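Local atomic coordinates of possible membrane-associated serine protease (Mycobacterium tuberculosis H37Rv, PDB entry 3LT3), a protein that probably cleaves peptide bonds as a membrane-anchored serine protease of the S1C family, and is thought to help the bacterium resist acid and oxidative stress. Residues Val25-Leu30 and Asn61-Tyr66; Val85-Val90 and Gly199-Ile204; Val111-Tyr116 and Gly165-Leu170; Thr153-Val158 and Asp185-Phe190. The protein carries 1 engineered substitution. One frame throughout, in Å; residues are numbered along the deposited sequence.

In the fold
This chain is the protease domain of a longer membrane protein, with the two-barrel chymotrypsin fold, whose active site, here predicted, lies between the barrels. Contact 1 closes the first six-stranded barrel through strands 24-29 and 63-66, and is complete along the chain before the others open; contact 3 closes the second through 110-115 and 166-168. Contact 4 pairs 148-155 with 188-193, its segments alternating with those of contact 3; their centres are about 13 Å apart and Ile-154 packs on Val-113 and Leu-167. Contact 2 sets C-terminal helix 194-207 against strand 85-89, linking the barrels and enclosing contacts 3 and 4 along the chain. Leu-88 ties it to contact 1, centres about 16 Å apart.

Contact 1. Residues Val25-Leu30 and Asn61-Tyr66; sequences VKIRSL and NNVTVY
Arg-28 and Tyr-66 meet nearly at right angles: the guanidinium stands edge-on over one face of the ring, the two planes 83° apart, with NH1 of Arg-28 3.3 Å from CE1 of Tyr-66. CG and CD of the arginine also rest near CE1. Lys-26 reaches across the same face of the sheet, but its NZ is 5.7 Å from the ring centroid of Tyr-66, at most a weak cation-pi attraction; Gly-119 O and Gly-120 O take its hydrogen bonds. Turned the other way, toward the barrel interior, Ile-27 lies alongside Val-65, CG1 to CG2 3.9 Å. Its chi1 of -73° puts CG1 anti to the carbonyl carbon, which leaves CG2 anti to the backbone N, where it meets Val-63 CG1.

The antiparallel strands bond in two reciprocal pairs, Lys-26 with Tyr-66 and Arg-28 with Thr-64; Tyr-66 N to Lys-26 O is 2.8 Å and almost straight. The seam closing this trypsin-like barrel is thus mainly aliphatic on the Ile-27 face, with the Ser-29 hydroxyl bonded to Val-56 O, and cationic-aromatic outside, where the salt bridge of Arg-28 to Glu-39 probably offsets part of the positive charge gathered over the tyrosine.

Contact 2. Residues Val85-Val90 and Gly199-Ile204; sequences VAILAV and GQLAKI
With chi1 at -57°, Val-85 places CG2 in the cleft between its own backbone N and carbonyl carbon, and this methyl is the one that meets CD2 of Leu-201. Leu-201 has CG anti to its carbonyl carbon, and chi2 of 178° runs CD1 on along the chain and leaves CD2 as the branch turned to the strand. The contact belongs to the two-barrel chymotrypsin fold, in which a C-terminal helix, here 194-207, comes back from the second barrel to pack on the first.

The helix crosses strand 85-89 at -58°, with the axes 9.0 Å apart, and the joint is made by side chains rather than by clear backbone bonds. Leu-201 CD2 is shared: it lies 3.8 Å from Val-85 CG2 and 3.6 Å from Ile-87 CD1, and the leucine runs at about a right angle to both partners. Val-85 and Ile-87, two residues apart on the strand, both direct their side chains toward the helix and so offer Leu-201 a common apolar surface. A turn further along, Ile-204 also faces the strand, and it packs in addition on Asp-80 and Val-83 of the preceding loop and on Ser-78.

Gln-200 crosses Val-85 obliquely at the end nearest Asp-84, a predicted member of the catalytic triad. The helix thus passes close to Asp-84, the side chain of Gln-200 about 3 Å from that of the aspartate. One turn on from Gln-200, the Ile-204 CD1 methyl ends 3.8 Å from the carbonyl O of the same Val-85.

Contact 3. Residues Val111-Tyr116 and Gly165-Leu170; sequences VVVLGY and GPLIDL
Leu-114 and Ile-168 meet through their CD1 methyls, 3.5 Å apart and closer than carbons usually pack, the two side chains crossing at about a right angle. With chi1 at -78° Ile-168 has CG1 anti to its carbonyl carbon, from where CD1 extends to Leu-114. On the other face of the sheet the packing is close but unstrained. CD1 of Leu-167 sits between two valine methyls, 3.7 Å from Val-111 CG2 and equally far from Val-113 CG2.

Three backbone bonds hold the strands. Val-112 and Ile-168 form a reciprocal pair, both bonds in the carbonyl plane, and Leu-114 N reaches Pro-166 O at 3.2 Å, a nearly straight bond at 174°. Beyond it comes Gly-165, whose CA lies 3.4 Å from Leu-114 O in close backbone packing.

Toward Val-111 and the partly exposed Asp-169 the contact slackens. Val-111 CG1 only approaches the Asp-169 CA, at 4.2 Å, while the aspartate's side chain points away and OD2 accepts from Gln-173 N.

This seam shuts the second barrel between strands 110-115 and 166-168. Strand 166-168 follows shortly after Ala-163, an engineered alanine at the predicted nucleophile site. Strands 123-136 and 174-181 flank the seam within the sheet, and helix 15-20 covers the Leu-114 and Ile-168 face through Val-16 and Thr-20.

Contact 4. Residues Thr153-Val158 and Asp185-Phe190; sequences TIRADV and DAETGF
Arg-155 and Glu-187 run side by side, joined by a long salt bridge of 3.6 Å from NH2 of Arg-155 to OE1 of Glu-187. Their guanidinium and carboxylate planes are turned 61° against each other, and the extended arginine also gives NH1 to Val-4 O. Asp-157 lies on the glutamate's flank, its OD1 3.9 Å from Glu-187 OE2; two acids so close would probably repel, an effect Arg-155 may ease.

Among backbone bonds, Ile-154 and Gly-189 make a reciprocal pair, with Ile-154 N to Gly-189 O 2.9 Å. Ala-156 N reaches Glu-187 O at 3.2 Å from well above the carbonyl plane, not on a lone pair, and Arg-130 NH2 donates to the same oxygen. A water links the segments, donating to Ala-156 O and accepting weakly from Glu-187 N.

Apolar contact is modest. Thr-153 turns CG2 to CE1 of Phe-190, 3.7 Å away, while OG1 bonds to Glu-131 O. Val-158 CG1 covers the CA of Gly-189 at 3.9 Å, and Ile-154 CG1 lies over its carbonyl.

Past an inverse gamma turn centred on Asp-157, this antiparallel strand pair of the second chymotrypsin-fold barrel leads on toward Ala-163, at the predicted nucleophile site.

Contact 1. Residues Val25-Leu30 and Asn61-Tyr66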
loop_
_atom_site.group_PDB
_atom_site.type_symbol
_atom_site.label_atom_id
_atom_site.label_comp_id
_atom_site.label_asym_id
_atom_site.label_seq_id
_atom_site.Cartn_x
_atom_site.Cartn_y
_atom_site.Cartn_z
ATOM N N VAL A 25 -1.480 -7.718 -5.857
ATOM C CA VAL A 25 -0.490 -8.767 -6.095
ATOM C C VAL A 25 0.437 -8.993 -4.899
ATOM O O VAL A 25 0.677 -8.086 -4.098
ATOM C CB VAL A 25 0.352 -8.482 -7.374
ATOM C CG1 VAL A 25 -0.550 -8.389 -8.609
ATOM C CG2 VAL A 25 1.182 -7.205 -7.223
ATOM N N LYS A 26 0.934 -10.221 -4.783
ATOM C CA LYS A 26 1.931 -10.563 -3.780
ATOM C C LYS A 26 3.324 -10.348 -4.363
ATOM O O LYS A 26 3.569 -10.643 -5.536
ATOM C CB LYS A 26 1.756 -12.013 -3.320
ATOM C CG LYS A 26 2.662 -12.426 -2.162
ATOM C CD LYS A 26 2.186 -13.712 -1.486
ATOM C CE LYS A 26 2.366 -14.931 -2.376
ATOM N NZ LYS A 26 1.989 -16.193 -1.669
ATOM N N ILE A 27 4.228 -9.830 -3.537
ATOM C CA ILE A 27 5.602 -9.576 -3.958
ATOM C C ILE A 27 6.604 -10.329 -3.085
ATOM O O ILE A 27 6.552 -10.260 -1.856
ATOM C CB ILE A 27 5.901 -8.060 -4.000
ATOM C CG1 ILE A 27 5.188 -7.441 -5.203
ATOM C CG2 ILE A 27 7.404 -7.785 -4.085
ATOM C CD1 ILE A 27 4.588 -6.115 -4.936
ATOM N N ARG A 28 7.492 -11.067 -3.745
ATOM C CA ARG A 28 8.609 -11.735 -3.096
ATOM C C ARG A 28 9.917 -11.208 -3.678
ATOM O O ARG A 28 10.110 -11.217 -4.898
ATOM C CB ARG A 28 8.520 -13.251 -3.293
ATOM C CG ARG A 28 7.429 -13.930 -2.483
ATOM C CD ARG A 28 7.627 -15.440 -2.460
ATOM N NE ARG A 28 6.732 -16.091 -1.506
ATOM C CZ ARG A 28 5.585 -16.687 -1.824
ATOM N NH1 ARG A 28 5.169 -16.733 -3.085
ATOM N NH2 ARG A 28 4.849 -17.247 -0.874
ATOM N N SER A 29 10.808 -10.739 -2.808
ATOM C CA SER A 29 12.107 -10.229 -3.244
ATOM C C SER A 29 13.266 -10.859 -2.477
ATOM O O SER A 29 13.133 -11.203 -1.299
ATOM C CB SER A 29 12.162 -8.702 -3.139
ATOM O OG SER A 29 12.106 -8.277 -1.788
ATOM N N LEU A 30 14.399 -11.003 -3.160
ATOM C CA LEU A 30 15.603 -11.579 -2.573
ATOM C C LEU A 30 16.744 -10.566 -2.556
ATOM O O LEU A 30 17.228 -10.183 -1.490
ATOM C CB LEU A 30 16.028 -12.835 -3.340
ATOM C CG LEU A 30 15.152 -14.085 -3.206
ATOM C CD1 LEU A 30 15.317 -14.981 -4.423
ATOM C CD2 LEU A 30 15.459 -14.851 -1.923
ATOM N N ASN A 61 17.427 -7.524 -6.835
ATOM C CA ASN A 61 17.531 -7.871 -8.250
ATOM C C ASN A 61 16.660 -9.074 -8.621
ATOM O O ASN A 61 16.515 -9.402 -9.802
ATOM C CB ASN A 61 18.990 -8.131 -8.632
ATOM N N ASN A 62 16.086 -9.721 -7.606
ATOM C CA ASN A 62 15.224 -10.885 -7.799
ATOM C C ASN A 62 13.837 -10.655 -7.198
ATOM O O ASN A 62 13.518 -11.173 -6.124
ATOM C CB ASN A 62 15.877 -12.144 -7.209
ATOM C CG ASN A 62 15.272 -13.436 -7.747
ATOM O OD1 ASN A 62 14.094 -13.730 -7.528
ATOM N ND2 ASN A 62 16.089 -14.222 -8.440
ATOM N N VAL A 63 13.025 -9.865 -7.896
ATOM C CA VAL A 63 11.661 -9.566 -7.465
ATOM C C VAL A 63 10.654 -10.309 -8.341
ATOM O O VAL A 63 10.698 -10.216 -9.569
ATOM C CB VAL A 63 11.364 -8.038 -7.488
ATOM C CG1 VAL A 63 9.963 -7.747 -6.960
ATOM C CG2 VAL A 63 12.398 -7.276 -6.678
ATOM N N THR A 64 9.754 -11.048 -7.695
ATOM C CA THR A 64 8.685 -11.763 -8.387
ATOM C C THR A 64 7.318 -11.226 -7.959
ATOM O O THR A 64 7.096 -10.936 -6.782
ATOM C CB THR A 64 8.773 -13.291 -8.141
ATOM O OG1 THR A 64 10.068 -13.765 -8.533
ATOM C CG2 THR A 64 7.714 -14.043 -8.942
ATOM N N VAL A 65 6.419 -11.088 -8.929
ATOM C CA VAL A 65 5.052 -10.628 -8.694
ATOM C C VAL A 65 4.062 -11.769 -8.949
ATOM O O VAL A 65 4.076 -12.384 -10.017
ATOM C CB VAL A 65 4.721 -9.388 -9.575
ATOM C CG1 VAL A 65 3.217 -9.175 -9.707
ATOM C CG2 VAL A 65 5.389 -8.139 -9.012
ATOM N N TYR A 66 3.218 -12.051 -7.957
ATOM C CA TYR A 66 2.184 -13.079 -8.080
ATOM C C TYR A 66 0.812 -12.433 -8.221
ATOM O O TYR A 66 0.294 -11.850 -7.269
ATOM C CB TYR A 66 2.208 -14.024 -6.874
ATOM C CG TYR A 66 3.502 -14.785 -6.716
ATOM C CD1 TYR A 66 4.542 -14.275 -5.938
ATOM C CD2 TYR A 66 3.692 -16.013 -7.346
ATOM C CE1 TYR A 66 5.739 -14.968 -5.795
ATOM C CE2 TYR A 66 4.885 -16.717 -7.207
ATOM C CZ TYR A 66 5.902 -16.187 -6.430
ATOM O OH TYR A 66 7.082 -16.881 -6.289
#

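Contact 2. Residues Val85-Val90 and Gly199-Ile204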
loop_
_atom_site.group_PDB
_atom_site.type_symbol
_atom_site.label_atom_id
_atom_site.label_comp_id
_atom_site.label_asym_id
_atom_site.label_seq_id
_atom_site.Cartn_x
_atom_site.Cartn_y
_atom_site.Cartn_z
ATOM N N VAL A 85 7.282 4.460 -1.328
ATOM C CA VAL A 85 6.744 3.613 -2.398
ATOM C C VAL A 85 7.760 3.351 -3.516
ATOM O O VAL A 85 8.686 4.137 -3.720
ATOM C CB VAL A 85 5.408 4.172 -2.984
ATOM C CG1 VAL A 85 4.357 4.335 -1.888
ATOM C CG2 VAL A 85 5.623 5.501 -3.711
ATOM N N ALA A 86 7.584 2.233 -4.221
ATOM C CA ALA A 86 8.431 1.874 -5.360
ATOM C C ALA A 86 7.597 1.340 -6.522
ATOM O O ALA A 86 6.521 0.773 -6.312
ATOM C CB ALA A 86 9.482 0.857 -4.946
ATOM N N ILE A 87 8.096 1.529 -7.742
ATOM C CA ILE A 87 7.430 1.032 -8.948
ATOM C C ILE A 87 8.162 -0.180 -9.513
ATOM O O ILE A 87 9.385 -0.160 -9.680
ATOM C CB ILE A 87 7.307 2.127 -10.055
ATOM C CG1 ILE A 87 6.565 3.367 -9.538
ATOM C CG2 ILE A 87 6.642 1.576 -11.329
ATOM C CD1 ILE A 87 5.149 3.108 -9.053
ATOM N N LEU A 88 7.398 -1.231 -9.801
ATOM C CA LEU A 88 7.917 -2.420 -10.461
ATOM C C LEU A 88 7.402 -2.482 -11.891
ATOM O O LEU A 88 6.225 -2.218 -12.147
ATOM C CB LEU A 88 7.503 -3.691 -9.707
ATOM C CG LEU A 88 7.829 -3.823 -8.216
ATOM C CD1 LEU A 88 7.189 -5.082 -7.645
ATOM C CD2 LEU A 88 9.326 -3.834 -7.966
ATOM N N ALA A 89 8.292 -2.819 -12.821
ATOM C CA ALA A 89 7.907 -3.050 -14.207
ATOM C C ALA A 89 7.617 -4.531 -14.393
ATOM O O ALA A 89 8.495 -5.374 -14.198
ATOM C CB ALA A 89 9.001 -2.588 -15.152
ATOM N N VAL A 90 6.374 -4.840 -14.751
ATOM C CA VAL A 90 5.917 -6.222 -14.852
ATOM C C VAL A 90 5.254 -6.477 -16.213
ATOM O O VAL A 90 4.038 -6.330 -16.344
ATOM C CB VAL A 90 4.936 -6.594 -13.700
ATOM C CG1 VAL A 90 4.803 -8.104 -13.572
ATOM C CG2 VAL A 90 5.379 -5.986 -12.369
ATOM N N GLY A 199 2.503 12.761 -4.175
ATOM C CA GLY A 199 3.692 13.559 -3.877
ATOM C C GLY A 199 4.976 12.748 -3.910
ATOM O O GLY A 199 6.001 13.225 -4.389
ATOM N N GLN A 200 4.914 11.519 -3.400
ATOM C CA GLN A 200 6.061 10.611 -3.407
ATOM C C GLN A 200 6.392 10.089 -4.807
ATOM O O GLN A 200 7.563 10.056 -5.193
ATOM C CB GLN A 200 5.842 9.449 -2.434
ATOM C CG GLN A 200 6.055 9.833 -0.972
ATOM C CD GLN A 200 5.886 8.664 -0.015
ATOM O OE1 GLN A 200 5.613 8.857 1.171
ATOM N NE2 GLN A 200 6.046 7.449 -0.525
ATOM N N LEU A 201 5.366 9.689 -5.559
ATOM C CA LEU A 201 5.531 9.301 -6.964
ATOM C C LEU A 201 6.003 10.477 -7.823
ATOM O O LEU A 201 6.659 10.279 -8.848
ATOM C CB LEU A 201 4.229 8.733 -7.544
ATOM C CG LEU A 201 3.702 7.373 -7.068
ATOM C CD1 LEU A 201 2.384 7.050 -7.753
ATOM C CD2 LEU A 201 4.712 6.276 -7.328
ATOM N N ALA A 202 5.657 11.692 -7.400
ATOM C CA ALA A 202 6.090 12.914 -8.077
ATOM C C ALA A 202 7.599 13.131 -7.951
ATOM O O ALA A 202 8.246 13.543 -8.913
ATOM C CB ALA A 202 5.330 14.119 -7.545
ATOM N N LYS A 203 8.145 12.850 -6.765
ATOM C CA LYS A 203 9.595 12.901 -6.532
ATOM C C LYS A 203 10.341 11.956 -7.469
ATOM O O LYS A 203 11.393 12.305 -8.000
ATOM C CB LYS A 203 9.934 12.555 -5.078
ATOM C CG LYS A 203 10.155 13.757 -4.170
ATOM C CD LYS A 203 8.899 14.124 -3.402
ATOM C CE LYS A 203 9.119 15.355 -2.534
ATOM N NZ LYS A 203 7.869 15.760 -1.832
ATOM N N ILE A 204 9.781 10.765 -7.663
ATOM C CA ILE A 204 10.334 9.772 -8.579
ATOM C C ILE A 204 10.176 10.212 -10.037
ATOM O O ILE A 204 11.121 10.121 -10.822
ATOM C CB ILE A 204 9.705 8.375 -8.340
ATOM C CG1 ILE A 204 10.207 7.800 -7.010
ATOM C CG2 ILE A 204 10.036 7.427 -9.494
ATOM C CD1 ILE A 204 9.417 6.609 -6.493
#

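Contact 3. Residues Val111-Tyr116 and Gly165-Leu170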
loop_
_atom_site.group_PDB
_atom_site.type_symbol
_atom_site.label_atom_id
_atom_site.label_comp_id
_atom_site.label_asym_id
_atom_site.label_seq_id
_atom_site.Cartn_x
_atom_site.Cartn_y
_atom_site.Cartn_z
ATOM N N VAL A 111 -13.702 0.817 5.462
ATOM C CA VAL A 111 -12.743 0.599 4.387
ATOM C C VAL A 111 -12.185 -0.815 4.495
ATOM O O VAL A 111 -12.452 -1.518 5.470
ATOM C CB VAL A 111 -11.602 1.648 4.421
ATOM C CG1 VAL A 111 -12.100 2.978 3.896
ATOM C CG2 VAL A 111 -11.059 1.818 5.832
ATOM N N VAL A 112 -11.428 -1.238 3.488
ATOM C CA VAL A 112 -10.838 -2.574 3.497
ATOM C C VAL A 112 -9.360 -2.513 3.118
ATOM O O VAL A 112 -8.980 -1.820 2.169
ATOM C CB VAL A 112 -11.582 -3.561 2.554
ATOM C CG1 VAL A 112 -11.280 -4.994 2.947
ATOM C CG2 VAL A 112 -13.089 -3.334 2.593
ATOM N N VAL A 113 -8.540 -3.224 3.887
ATOM C CA VAL A 113 -7.134 -3.432 3.563
ATOM C C VAL A 113 -7.028 -4.732 2.774
ATOM O O VAL A 113 -7.484 -5.781 3.233
ATOM C CB VAL A 113 -6.256 -3.544 4.836
ATOM C CG1 VAL A 113 -4.796 -3.820 4.469
ATOM C CG2 VAL A 113 -6.367 -2.288 5.687
ATOM N N LEU A 114 -6.439 -4.653 1.586
ATOM C CA LEU A 114 -6.208 -5.840 0.766
ATOM C C LEU A 114 -4.719 -6.143 0.702
ATOM O O LEU A 114 -3.917 -5.265 0.386
ATOM C CB LEU A 114 -6.761 -5.643 -0.647
ATOM C CG LEU A 114 -8.225 -5.251 -0.869
ATOM C CD1 LEU A 114 -8.512 -5.340 -2.346
ATOM C CD2 LEU A 114 -9.192 -6.133 -0.093
ATOM N N GLY A 115 -4.351 -7.383 1.005
ATOM C CA GLY A 115 -2.950 -7.773 0.990
ATOM C C GLY A 115 -2.697 -9.248 1.215
ATOM O O GLY A 115 -3.613 -10.068 1.149
ATOM N N TYR A 116 -1.434 -9.571 1.476
ATOM C CA TYR A 116 -1.005 -10.941 1.703
ATOM C C TYR A 116 -0.250 -11.021 3.032
ATOM O O TYR A 116 0.985 -11.064 3.045
ATOM C CB TYR A 116 -0.138 -11.436 0.534
ATOM C CG TYR A 116 -0.855 -11.445 -0.805
ATOM C CD1 TYR A 116 -1.363 -12.629 -1.339
ATOM C CD2 TYR A 116 -1.027 -10.268 -1.533
ATOM C CE1 TYR A 116 -2.022 -12.637 -2.569
ATOM C CE2 TYR A 116 -1.691 -10.265 -2.752
ATOM C CZ TYR A 116 -2.182 -11.449 -3.265
ATOM O OH TYR A 116 -2.835 -11.436 -4.476
ATOM N N GLY A 165 -0.008 -2.697 0.507
ATOM C CA GLY A 165 -1.401 -3.029 0.217
ATOM C C GLY A 165 -2.294 -1.804 0.147
ATOM O O GLY A 165 -2.131 -0.872 0.940
ATOM N N PRO A 166 -3.246 -1.792 -0.805
ATOM C CA PRO A 166 -4.139 -0.647 -0.922
ATOM C C PRO A 166 -5.235 -0.635 0.147
ATOM O O PRO A 166 -5.713 -1.694 0.574
ATOM C CB PRO A 166 -4.754 -0.828 -2.312
ATOM C CG PRO A 166 -4.761 -2.301 -2.527
ATOM C CD PRO A 166 -3.537 -2.830 -1.815
ATOM N N LEU A 167 -5.601 0.568 0.579
ATOM C CA LEU A 167 -6.795 0.789 1.373
ATOM C C LEU A 167 -7.898 1.232 0.418
ATOM O O LEU A 167 -7.756 2.232 -0.292
ATOM C CB LEU A 167 -6.546 1.858 2.439
ATOM C CG LEU A 167 -7.647 2.107 3.475
ATOM C CD1 LEU A 167 -7.634 1.028 4.548
ATOM C CD2 LEU A 167 -7.481 3.478 4.105
ATOM N N ILE A 168 -8.994 0.482 0.404
ATOM C CA ILE A 168 -10.044 0.672 -0.589
ATOM C C ILE A 168 -11.382 1.059 0.053
ATOM O O ILE A 168 -11.782 0.485 1.067
ATOM C CB ILE A 168 -10.148 -0.579 -1.504
ATOM C CG1 ILE A 168 -9.018 -0.550 -2.539
ATOM C CG2 ILE A 168 -11.498 -0.664 -2.214
ATOM C CD1 ILE A 168 -8.540 -1.900 -2.961
ATOM N N ASP A 169 -12.047 2.052 -0.539
ATOM C CA ASP A 169 -13.374 2.487 -0.098
ATOM C C ASP A 169 -14.486 1.594 -0.667
ATOM O O ASP A 169 -14.207 0.629 -1.377
ATOM C CB ASP A 169 -13.610 3.971 -0.439
ATOM C CG ASP A 169 -13.638 4.255 -1.943
ATOM O OD1 ASP A 169 -13.571 5.448 -2.304
ATOM O OD2 ASP A 169 -13.734 3.315 -2.767
ATOM N N LEU A 170 -15.739 1.924 -0.362
ATOM C CA LEU A 170 -16.885 1.131 -0.821
ATOM C C LEU A 170 -17.147 1.250 -2.329
ATOM O O LEU A 170 -17.860 0.426 -2.906
ATOM C CB LEU A 170 -18.146 1.494 -0.027
ATOM C CG LEU A 170 -18.169 1.176 1.474
ATOM C CD1 LEU A 170 -19.343 1.872 2.149
ATOM C CD2 LEU A 170 -18.214 -0.327 1.738
#

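Contact 4. Residues Thr153-Val158 and Asp185-Phe190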
loop_
_atom_site.group_PDB
_atom_site.type_symbol
_atom_site.label_atom_id
_atom_site.label_comp_id
_atom_site.label_asym_id
_atom_site.label_seq_id
_atom_site.Cartn_x
_atom_site.Cartn_y
_atom_site.Cartn_z
ATOM N N THR A 153 -4.806 7.179 9.938
ATOM C CA THR A 153 -4.750 6.152 10.965
ATOM C C THR A 153 -6.023 5.332 10.831
ATOM O O THR A 153 -7.108 5.892 10.646
ATOM C CB THR A 153 -4.647 6.742 12.384
ATOM O OG1 THR A 153 -5.618 7.783 12.549
ATOM C CG2 THR A 153 -3.260 7.308 12.625
ATOM N N ILE A 154 -5.887 4.011 10.890
ATOM C CA ILE A 154 -7.032 3.116 10.723
ATOM C C ILE A 154 -7.157 2.112 11.870
ATOM O O ILE A 154 -6.167 1.783 12.530
ATOM C CB ILE A 154 -6.999 2.360 9.358
ATOM C CG1 ILE A 154 -5.760 1.461 9.249
ATOM C CG2 ILE A 154 -7.085 3.343 8.178
ATOM C CD1 ILE A 154 -5.821 0.445 8.122
ATOM N N ARG A 155 -8.378 1.642 12.111
ATOM C CA ARG A 155 -8.578 0.487 12.973
ATOM C C ARG A 155 -8.671 -0.755 12.099
ATOM O O ARG A 155 -9.583 -0.883 11.283
ATOM C CB ARG A 155 -9.822 0.624 13.851
ATOM C CG ARG A 155 -9.960 -0.528 14.838
ATOM C CD ARG A 155 -11.156 -0.394 15.744
ATOM N NE ARG A 155 -11.244 -1.540 16.647
ATOM C CZ ARG A 155 -12.057 -1.618 17.695
ATOM N NH1 ARG A 155 -12.870 -0.611 17.993
ATOM N NH2 ARG A 155 -12.056 -2.708 18.450
ATOM N N ALA A 156 -7.704 -1.653 12.269
ATOM C CA ALA A 156 -7.598 -2.875 11.476
ATOM C C ALA A 156 -6.515 -3.769 12.057
ATOM O O ALA A 156 -5.520 -3.277 12.596
ATOM C CB ALA A 156 -7.267 -2.548 10.025
ATOM N N ASP A 157 -6.714 -5.079 11.944
ATOM C CA ASP A 157 -5.689 -6.046 12.324
ATOM C C ASP A 157 -4.684 -6.180 11.182
ATOM O O ASP A 157 -4.725 -7.135 10.403
ATOM C CB ASP A 157 -6.319 -7.396 12.685
ATOM C CG ASP A 157 -7.195 -7.320 13.929
ATOM O OD1 ASP A 157 -8.043 -6.404 14.015
ATOM O OD2 ASP A 157 -7.042 -8.184 14.820
ATOM N N VAL A 158 -3.790 -5.198 11.088
ATOM C CA VAL A 158 -2.820 -5.125 10.001
ATOM C C VAL A 158 -1.523 -5.866 10.348
ATOM O O VAL A 158 -1.154 -5.985 11.521
ATOM C CB VAL A 158 -2.572 -3.641 9.562
ATOM C CG1 VAL A 158 -1.640 -2.911 10.526
ATOM C CG2 VAL A 158 -2.053 -3.572 8.142
ATOM N N ASP A 185 -0.035 0.083 20.395
ATOM C CA ASP A 185 -1.459 -0.121 20.154
ATOM C C ASP A 185 -1.702 -1.166 19.068
ATOM O O ASP A 185 -1.292 -0.992 17.917
ATOM C CB ASP A 185 -2.134 1.201 19.775
ATOM N N ALA A 186 -2.358 -2.259 19.449
ATOM C CA ALA A 186 -2.834 -3.245 18.486
ATOM C C ALA A 186 -4.083 -2.700 17.796
ATOM O O ALA A 186 -4.724 -1.771 18.303
ATOM C CB ALA A 186 -3.133 -4.566 19.177
ATOM N N GLU A 187 -4.418 -3.278 16.643
ATOM C CA GLU A 187 -5.561 -2.845 15.827
ATOM C C GLU A 187 -5.413 -1.408 15.309
ATOM O O GLU A 187 -6.407 -0.729 15.047
ATOM C CB GLU A 187 -6.886 -3.019 16.584
ATOM C CG GLU A 187 -7.298 -4.466 16.832
ATOM C CD GLU A 187 -8.488 -4.585 17.768
ATOM O OE1 GLU A 187 -8.608 -3.759 18.699
ATOM O OE2 GLU A 187 -9.305 -5.512 17.579
ATOM N N THR A 188 -4.171 -0.953 15.161
ATOM C CA THR A 188 -3.899 0.386 14.649
ATOM C C THR A 188 -2.904 0.326 13.493
ATOM O O THR A 188 -1.787 -0.167 13.648
ATOM C CB THR A 188 -3.394 1.335 15.763
ATOM O OG1 THR A 188 -4.301 1.298 16.871
ATOM C CG2 THR A 188 -3.292 2.771 15.252
ATOM N N GLY A 189 -3.336 0.818 12.334
ATOM C CA GLY A 189 -2.501 0.859 11.139
ATOM C C GLY A 189 -2.307 2.270 10.615
ATOM O O GLY A 189 -3.098 3.169 10.914
ATOM N N PHE A 190 -1.245 2.455 9.834
ATOM C CA PHE A 190 -0.927 3.744 9.227
ATOM C C PHE A 190 -0.947 3.616 7.708
ATOM O O PHE A 190 -0.344 2.701 7.140
ATOM C CB PHE A 190 0.437 4.253 9.706
ATOM C CG PHE A 190 0.426 4.808 11.106
ATOM C CD1 PHE A 190 0.364 6.181 11.320
ATOM C CD2 PHE A 190 0.480 3.961 12.209
ATOM C CE1 PHE A 190 0.353 6.703 12.612
ATOM C CE2 PHE A 190 0.469 4.473 13.507
ATOM C CZ PHE A 190 0.406 5.846 13.707
HETATM O O HOH W 1 -3.091 -4.347 13.799
#